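Local atomic coordinates of glucose-6-phosphate isomerase (Plasmodium falciparum, PDB entry 3QKI), a protein that probably catalyses the reversible isomerisation of glucose 6-phosphate to fructose 6-phosphate, the second step of glycolysis. Residues A[69-74]-A[510-515]; A[64-69]-A[354-359]. All coordinates share one frame; numbering follows the deposited sequence.

Interaction 1: A[69-74]-A[510-515]; sequences SRQRYS and NRPSTL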
ATOM      1  N   SER A  69      19.933  17.299  -0.236  1.00 12.46           N
ATOM      2  CA  SER A  69      20.239  18.364   0.723  1.00 11.92           C
ATOM      3  C   SER A  69      19.436  18.350   2.019  1.00 17.74           C
ATOM      4  O   SER A  69      19.905  18.896   3.024  1.00 18.11           O
ATOM      5  CB  SER A  69      20.192  19.742   0.060  1.00 14.18           C
ATOM      6  OG  SER A  69      18.872  20.027  -0.359  1.00 18.45           O
ATOM      7  N   ARG A  70      18.242  17.734   2.023  1.00 15.16           N
ATOM      8  CA  ARG A  70      17.452  17.660   3.240  1.00 15.15           C
ATOM      9  C   ARG A  70      17.756  16.377   3.995  1.00 20.29           C
ATOM     10  O   ARG A  70      16.861  15.760   4.550  1.00 20.65           O
ATOM     11  CB  ARG A  70      15.945  17.857   2.978  1.00 13.35           C
ATOM     12  CG  ARG A  70      15.623  19.208   2.372  1.00 13.22           C
ATOM     13  CD  ARG A  70      14.258  19.186   1.734  1.00 18.49           C
ATOM     14  NE  ARG A  70      14.064  20.339   0.881  1.00 18.74           N
ATOM     15  CZ  ARG A  70      14.581  20.481  -0.335  1.00 25.49           C
ATOM     16  NH1 ARG A  70      15.338  19.522  -0.862  1.00 14.66           N
ATOM     17  NH2 ARG A  70      14.378  21.598  -1.017  1.00 16.26           N
ATOM     18  N   GLN A  71      19.027  15.978   4.006  1.00 17.51           N
ATOM     19  CA  GLN A  71      19.533  14.837   4.767  1.00 16.50           C
ATOM     20  C   GLN A  71      20.454  15.396   5.837  1.00 19.40           C
ATOM     21  O   GLN A  71      21.132  16.406   5.620  1.00 18.76           O
ATOM     22  CB  GLN A  71      20.253  13.799   3.867  1.00 16.70           C
ATOM     23  CG  GLN A  71      19.332  13.143   2.837  1.00 16.34           C
ATOM     24  CD  GLN A  71      18.277  12.237   3.432  1.00 14.91           C
ATOM     25  OE1 GLN A  71      18.401  11.710   4.541  1.00 16.99           O
ATOM     26  NE2 GLN A  71      17.233  12.009   2.689  1.00 10.12           N
ATOM     27  N   ARG A  72      20.474  14.754   6.990  1.00 16.03           N
ATOM     28  CA  ARG A  72      21.215  15.218   8.164  1.00 15.53           C
ATOM     29  C   ARG A  72      22.731  14.978   8.145  1.00 18.18           C
ATOM     30  O   ARG A  72      23.295  14.329   9.024  1.00 17.41           O
ATOM     31  CB  ARG A  72      20.531  14.747   9.466  1.00 14.00           C
ATOM     32  CG  ARG A  72      19.059  15.145   9.546  1.00 15.47           C
ATOM     33  CD  ARG A  72      18.511  14.981  10.942  1.00 12.63           C
ATOM     34  NE  ARG A  72      19.042  16.022  11.824  1.00 18.50           N
ATOM     35  CZ  ARG A  72      18.865  16.069  13.141  1.00 27.41           C
ATOM     36  NH1 ARG A  72      18.174  15.127  13.758  1.00 17.91           N
ATOM     37  NH2 ARG A  72      19.380  17.068  13.849  1.00 21.09           N
ATOM     38  N   TYR A  73      23.387  15.534   7.143  1.00 15.39           N
ATOM     39  CA  TYR A  73      24.833  15.473   7.009  1.00 14.76           C
ATOM     40  C   TYR A  73      25.408  16.698   6.355  1.00 18.42           C
ATOM     41  O   TYR A  73      24.791  17.289   5.465  1.00 18.88           O
ATOM     42  CB  TYR A  73      25.345  14.178   6.296  1.00 13.66           C
ATOM     43  CG  TYR A  73      24.598  13.696   5.059  1.00 14.16           C
ATOM     44  CD1 TYR A  73      24.138  12.381   4.968  1.00 14.61           C
ATOM     45  CD2 TYR A  73      24.500  14.497   3.922  1.00 14.81           C
ATOM     46  CE1 TYR A  73      23.496  11.916   3.826  1.00 12.40           C
ATOM     47  CE2 TYR A  73      23.847  14.049   2.778  1.00 15.67           C
ATOM     48  CZ  TYR A  73      23.366  12.750   2.730  1.00 17.37           C
ATOM     49  OH  TYR A  73      22.738  12.287   1.610  1.00 12.88           O
ATOM     50  N   SER A  74      26.624  17.041   6.765  1.00 16.13           N
ATOM     51  CA  SER A  74      27.418  18.088   6.140  1.00 16.90           C
ATOM     52  C   SER A  74      28.098  17.404   4.930  1.00 23.41           C
ATOM     53  O   SER A  74      28.043  16.168   4.809  1.00 21.77           O
ATOM     54  CB  SER A  74      28.483  18.573   7.113  1.00 18.72           C
ATOM     55  OG  SER A  74      29.440  17.554   7.359  1.00 24.57           O
ATOM     56  N   ASN A 510      13.761  18.873  11.046  1.00 16.63           N
ATOM     57  CA  ASN A 510      14.909  17.950  10.925  1.00 16.79           C
ATOM     58  C   ASN A 510      14.476  16.550  10.460  1.00 20.60           C
ATOM     59  O   ASN A 510      15.143  15.565  10.774  1.00 20.41           O
ATOM     60  CB  ASN A 510      15.715  17.878  12.230  1.00 17.43           C
ATOM     61  CG  ASN A 510      16.443  19.150  12.535  1.00 25.44           C
ATOM     62  OD1 ASN A 510      16.899  19.858  11.641  1.00 24.91           O
ATOM     63  ND2 ASN A 510      16.608  19.436  13.805  1.00 19.95           N
ATOM     64  N   ARG A 511      13.332  16.479   9.728  1.00 15.29           N
ATOM     65  CA  ARG A 511      12.772  15.250   9.188  1.00 13.91           C
ATOM     66  C   ARG A 511      13.296  15.145   7.766  1.00 18.08           C
ATOM     67  O   ARG A 511      13.087  16.052   6.962  1.00 17.22           O
ATOM     68  CB  ARG A 511      11.241  15.231   9.327  1.00  9.42           C
ATOM     69  CG  ARG A 511      10.878  14.951  10.796  1.00 14.05           C
ATOM     70  CD  ARG A 511       9.508  15.407  11.204  1.00  7.76           C
ATOM     71  NE  ARG A 511       9.346  15.245  12.655  1.00 18.67           N
ATOM     72  CZ  ARG A 511       8.746  14.218  13.239  1.00 25.45           C
ATOM     73  NH1 ARG A 511       8.694  14.139  14.561  1.00 15.82           N
ATOM     74  NH2 ARG A 511       8.213  13.246  12.506  1.00 16.20           N
ATOM     75  N   PRO A 512      14.112  14.114   7.485  1.00 13.24           N
ATOM     76  CA  PRO A 512      14.813  14.088   6.203  1.00 12.16           C
ATOM     77  C   PRO A 512      13.997  13.681   4.987  1.00 15.40           C
ATOM     78  O   PRO A 512      13.026  12.932   5.102  1.00 15.76           O
ATOM     79  CB  PRO A 512      15.994  13.132   6.463  1.00 13.09           C
ATOM     80  CG  PRO A 512      15.503  12.212   7.498  1.00 17.51           C
ATOM     81  CD  PRO A 512      14.513  12.981   8.350  1.00 14.59           C
ATOM     82  N   SER A 513      14.449  14.134   3.818  1.00  9.45           N
ATOM     83  CA  SER A 513      13.848  13.810   2.529  1.00  9.71           C
ATOM     84  C   SER A 513      14.843  13.821   1.372  1.00 17.30           C
ATOM     85  O   SER A 513      15.807  14.600   1.356  1.00 15.68           O
ATOM     86  CB  SER A 513      12.685  14.750   2.197  1.00 11.53           C
ATOM     87  OG  SER A 513      13.136  16.057   1.932  1.00 15.30           O
ATOM     88  N   THR A 514      14.554  12.986   0.375  1.00 15.08           N
ATOM     89  CA  THR A 514      15.269  12.970  -0.881  1.00 14.52           C
ATOM     90  C   THR A 514      14.252  13.370  -1.931  1.00 19.24           C
ATOM     91  O   THR A 514      13.126  12.863  -1.915  1.00 20.01           O
ATOM     92  CB  THR A 514      15.855  11.588  -1.174  1.00 19.97           C
ATOM     93  OG1 THR A 514      16.782  11.261  -0.140  1.00 23.18           O
ATOM     94  CG2 THR A 514      16.544  11.541  -2.532  1.00 16.32           C
ATOM     95  N   LEU A 515      14.622  14.286  -2.820  1.00 17.36           N
ATOM     96  CA  LEU A 515      13.771  14.693  -3.936  1.00 18.61           C
ATOM     97  C   LEU A 515      14.350  14.177  -5.242  1.00 21.30           C
ATOM     98  O   LEU A 515      15.534  14.372  -5.521  1.00 22.30           O
ATOM     99  CB  LEU A 515      13.596  16.219  -4.022  1.00 19.58           C
ATOM    100  CG  LEU A 515      12.903  16.942  -2.875  1.00 26.77           C
ATOM    101  CD1 LEU A 515      12.883  18.436  -3.141  1.00 28.75           C
ATOM    102  CD2 LEU A 515      11.473  16.532  -2.756  1.00 26.92           C
TER
HETATM  103  O   HOH W   1      16.578  16.752  -0.024  1.00 15.38           O
HETATM  104  O   HOH W   2      15.533  14.032  12.829  1.00 28.94           O

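Interaction 2: A[64-69]-A[354-359]; sequences FYMDLS and ENIPVL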
ATOM      1  N   PHE A  64      17.031  14.192 -15.111  1.00 26.07           N
ATOM      2  CA  PHE A  64      16.621  14.289 -13.710  1.00 24.70           C
ATOM      3  C   PHE A  64      17.621  14.840 -12.735  1.00 26.77           C
ATOM      4  O   PHE A  64      18.836  14.717 -12.941  1.00 27.08           O
ATOM      5  CB  PHE A  64      16.020  12.965 -13.201  1.00 26.08           C
ATOM      6  CG  PHE A  64      16.962  11.920 -12.643  1.00 27.43           C
ATOM      7  CD1 PHE A  64      17.467  10.914 -13.455  1.00 30.15           C
ATOM      8  CD2 PHE A  64      17.247  11.873 -11.287  1.00 29.56           C
ATOM      9  CE1 PHE A  64      18.305   9.929 -12.936  1.00 30.59           C
ATOM     10  CE2 PHE A  64      18.085  10.883 -10.765  1.00 32.52           C
ATOM     11  CZ  PHE A  64      18.595   9.912 -11.589  1.00 30.39           C
ATOM     12  N   TYR A  65      17.099  15.392 -11.634  1.00 21.69           N
ATOM     13  CA  TYR A  65      17.851  15.893 -10.495  1.00 21.61           C
ATOM     14  C   TYR A  65      17.554  15.025  -9.258  1.00 21.52           C
ATOM     15  O   TYR A  65      16.403  14.637  -9.016  1.00 18.90           O
ATOM     16  CB  TYR A  65      17.430  17.345 -10.158  1.00 25.36           C
ATOM     17  CG  TYR A  65      17.981  18.453 -11.038  1.00 31.04           C
ATOM     18  CD1 TYR A  65      18.401  19.660 -10.488  1.00 35.16           C
ATOM     19  CD2 TYR A  65      17.964  18.347 -12.428  1.00 32.20           C
ATOM     20  CE1 TYR A  65      18.858  20.706 -11.293  1.00 37.98           C
ATOM     21  CE2 TYR A  65      18.468  19.367 -13.240  1.00 33.27           C
ATOM     22  CZ  TYR A  65      18.912  20.545 -12.669  1.00 43.17           C
ATOM     23  OH  TYR A  65      19.355  21.571 -13.473  1.00 45.67           O
ATOM     24  N   MET A  66      18.587  14.717  -8.484  1.00 16.29           N
ATOM     25  CA  MET A  66      18.410  14.076  -7.193  1.00 16.12           C
ATOM     26  C   MET A  66      18.912  15.094  -6.179  1.00 19.65           C
ATOM     27  O   MET A  66      20.052  15.565  -6.279  1.00 18.16           O
ATOM     28  CB  MET A  66      19.173  12.758  -7.030  1.00 18.73           C
ATOM     29  CG  MET A  66      18.926  12.147  -5.665  1.00 22.85           C
ATOM     30  SD  MET A  66      19.669  10.546  -5.355  1.00 28.39           S
ATOM     31  CE  MET A  66      21.484  11.053  -5.312  1.00 24.58           C
ATOM     32  N   ASP A  67      18.051  15.443  -5.224  1.00 16.51           N
ATOM     33  CA  ASP A  67      18.365  16.412  -4.191  1.00 14.45           C
ATOM     34  C   ASP A  67      18.463  15.721  -2.820  1.00 16.40           C
ATOM     35  O   ASP A  67      17.450  15.347  -2.220  1.00 14.32           O
ATOM     36  CB  ASP A  67      17.326  17.568  -4.240  1.00 14.25           C
ATOM     37  CG  ASP A  67      17.487  18.665  -3.207  1.00 16.04           C
ATOM     38  OD1 ASP A  67      18.363  18.536  -2.337  1.00 18.55           O
ATOM     39  OD2 ASP A  67      16.685  19.644  -3.236  1.00 17.76           O
ATOM     40  N   LEU A  68      19.700  15.572  -2.326  1.00 15.37           N
ATOM     41  CA  LEU A  68      19.994  14.966  -1.026  1.00 15.75           C
ATOM     42  C   LEU A  68      20.218  16.019   0.058  1.00 17.37           C
ATOM     43  O   LEU A  68      20.649  15.671   1.168  1.00 16.61           O
ATOM     44  CB  LEU A  68      21.251  14.074  -1.125  1.00 16.19           C
ATOM     45  CG  LEU A  68      21.170  12.821  -2.004  1.00 20.27           C
ATOM     46  CD1 LEU A  68      22.515  12.160  -2.094  1.00 19.53           C
ATOM     47  CD2 LEU A  68      20.168  11.817  -1.460  1.00 23.61           C
ATOM     48  N   SER A  69      19.933  17.299  -0.236  1.00 12.46           N
ATOM     49  CA  SER A  69      20.239  18.364   0.723  1.00 11.92           C
ATOM     50  C   SER A  69      19.436  18.350   2.019  1.00 17.74           C
ATOM     51  O   SER A  69      19.905  18.896   3.024  1.00 18.11           O
ATOM     52  CB  SER A  69      20.192  19.742   0.060  1.00 14.18           C
ATOM     53  OG  SER A  69      18.872  20.027  -0.359  1.00 18.45           O
ATOM     54  N   GLU A 354      29.868  10.815  -7.092  1.00 16.27           N
ATOM     55  CA  GLU A 354      29.014  11.283  -8.173  1.00 17.56           C
ATOM     56  C   GLU A 354      28.051  10.178  -8.641  1.00 21.11           C
ATOM     57  O   GLU A 354      27.349  10.343  -9.645  1.00 21.12           O
ATOM     58  CB  GLU A 354      29.867  11.809  -9.353  1.00 18.95           C
ATOM     59  CG  GLU A 354      30.801  12.967  -9.016  1.00 33.08           C
ATOM     60  CD  GLU A 354      30.197  14.208  -8.375  1.00 65.31           C
ATOM     61  OE1 GLU A 354      29.097  14.638  -8.796  1.00 61.12           O
ATOM     62  OE2 GLU A 354      30.841  14.763  -7.454  1.00 59.95           O
ATOM     63  N   ASN A 355      28.008   9.072  -7.894  1.00 16.48           N
ATOM     64  CA  ASN A 355      27.214   7.897  -8.224  1.00 14.04           C
ATOM     65  C   ASN A 355      25.849   7.958  -7.502  1.00 17.85           C
ATOM     66  O   ASN A 355      25.753   7.727  -6.288  1.00 17.24           O
ATOM     67  CB  ASN A 355      28.026   6.655  -7.866  1.00 14.03           C
ATOM     68  CG  ASN A 355      27.492   5.383  -8.447  1.00 29.71           C
ATOM     69  OD1 ASN A 355      26.288   5.081  -8.358  1.00 18.87           O
ATOM     70  ND2 ASN A 355      28.394   4.580  -9.009  1.00 14.08           N
ATOM     71  N   ILE A 356      24.808   8.309  -8.253  1.00 15.44           N
ATOM     72  CA  ILE A 356      23.442   8.514  -7.744  1.00 15.79           C
ATOM     73  C   ILE A 356      22.864   7.316  -6.939  1.00 17.46           C
ATOM     74  O   ILE A 356      22.534   7.513  -5.768  1.00 17.45           O
ATOM     75  CB  ILE A 356      22.506   9.107  -8.835  1.00 19.32           C
ATOM     76  CG1 ILE A 356      22.903  10.551  -9.130  1.00 20.57           C
ATOM     77  CG2 ILE A 356      21.018   9.029  -8.424  1.00 20.57           C
ATOM     78  CD1 ILE A 356      22.407  11.099 -10.449  1.00 25.24           C
ATOM     79  N   PRO A 357      22.814   6.074  -7.469  1.00 15.42           N
ATOM     80  CA  PRO A 357      22.302   4.952  -6.638  1.00 15.30           C
ATOM     81  C   PRO A 357      23.162   4.679  -5.399  1.00 18.07           C
ATOM     82  O   PRO A 357      22.639   4.275  -4.362  1.00 16.20           O
ATOM     83  CB  PRO A 357      22.350   3.752  -7.585  1.00 17.27           C
ATOM     84  CG  PRO A 357      22.521   4.309  -8.957  1.00 20.98           C
ATOM     85  CD  PRO A 357      23.161   5.623  -8.839  1.00 16.79           C
ATOM     86  N   VAL A 358      24.499   4.877  -5.508  1.00 14.32           N
ATOM     87  CA  VAL A 358      25.389   4.663  -4.373  1.00 14.04           C
ATOM     88  C   VAL A 358      25.100   5.690  -3.264  1.00 16.15           C
ATOM     89  O   VAL A 358      24.959   5.299  -2.094  1.00 16.05           O
ATOM     90  CB  VAL A 358      26.885   4.621  -4.792  1.00 16.63           C
ATOM     91  CG1 VAL A 358      27.803   4.741  -3.565  1.00 16.16           C
ATOM     92  CG2 VAL A 358      27.188   3.333  -5.566  1.00 15.96           C
ATOM     93  N   LEU A 359      24.991   6.980  -3.636  1.00 12.15           N
ATOM     94  CA  LEU A 359      24.698   8.057  -2.677  1.00 12.27           C
ATOM     95  C   LEU A 359      23.323   7.859  -2.024  1.00 14.67           C
ATOM     96  O   LEU A 359      23.164   8.142  -0.841  1.00 14.57           O
ATOM     97  CB  LEU A 359      24.774   9.425  -3.367  1.00 13.16           C
ATOM     98  CG  LEU A 359      26.191   9.866  -3.821  1.00 18.12           C
ATOM     99  CD1 LEU A 359      26.113  11.133  -4.671  1.00 18.43           C
ATOM    100  CD2 LEU A 359      27.104  10.061  -2.624  1.00 22.29           C
TER

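Interaction 1: A[69-74]-A[510-515]
Ser513 N donates to Arg70 O over 3.0 Å, and Pro512 CA adds a CH...O contact to the same oxygen. Next along the chain the Gln71 amide, swung round by its bent chi2 (-68°), sets NE2 3.0 Å from Thr514 OG1 in a weak, bent hydrogen bond, while Gln71 OE1 rests against Pro512 CB; the main polar partner of this amide, Asn367, lies outside the two segments. At the far end Asn510 CB sits over the middle of one Arg72 guanidinium face, 3.7 Å from Arg72 CZ, and the guanidinium and amide planes are stacked 7° apart. The Arg70 side chain runs extended from CG to NE and brings NH1 to 3.5 Å from Leu515 CD1, which covers one guanidinium face. A water bridges Arg70 N and NH1 to Ser513 O. Further out, Asp67 and Asp477 form salt bridges with Arg70, whereas Lys42 O takes Arg72 NH2 and Leu44 N holds Asn510 OD1. The contact thus lies where the far part of strand 64-70 meets the start of its antiparallel neighbour 513-518, with helix 356-371 touching Gln71 and Thr514 and helix 464-481 packing on Arg70 and Leu515.

Interaction 2: A[64-69]-A[354-359]
Met66 reaches across to the helix with its terminal methyl close to a backbone carbonyl oxygen as well as to apolar side chains. The setting is alpha/beta packing: strand 64-70 of the mixed sheet turns one face to the first turn of helix 356-371, and the backbones stay well apart, with Met66 CA and Ile356 CA 7.5 Å from each other. Met66 can bridge that distance because its chain is extended through chi1 (-179°) and chi2 before bending at chi3 (69°). It slides past Ile356 in the opposite direction, SD lying 3.7 Å from Ile356 CG2, while the bend brings CE to the same methyl and within 3.7 Å of Ile356 O. On one flank, Phe64 presents the edge of its ring, CZ to Ile356 CG2 at 4.1 Å. On the other, Leu68 crosses Leu359 at about a right angle, placing CD1 3.8 Å from Leu359 CB. Three alternate strand residues, Phe64, Met66 and Leu68, therefore meet two helix residues one turn apart, and all five are buried.

Asn355 occupies the N-cap of the helix, its OD1 accepting a weak bond from Val358 N, and His346 NE2 is hydrogen-bonded to Ile356 N. Strand 513-518 flanks the packing through Thr514 and Leu516, and Leu532 of helix 523-543 lies against Ile356. Turned from the helix, Tyr65 stacks on Tyr593 of the second subunit. On the strand itself, Asp67 forms an Asx turn: its OD1 accepts from Ser69 N over 2.9 Å, nearly along the C-O axis, and from Ser69 OG on its syn lone pair.

Interactions 1 and 2 share strand 64-70 and meet at Ser69, their centres about 12 Å apart. Along the chain their segments alternate: 64-69 runs straight into 69-74, then come 354-359 and, much later, 510-515. Interaction 1 joins the far part of the strand edge-on to its neighbour 513-518 within the mixed sheet, whereas interaction 2 covers one sheet face with helix 356-371. They touch directly, Leu515 O lying 2.8 Å from Asp67 N in a probable hydrogen bond. Parts of the chain hundreds of residues apart are thereby brought together around one strand. Both contacts also reach the second subunit, so this corner of the sheet lies beside the dimer interface, away from the sugar-phosphate site.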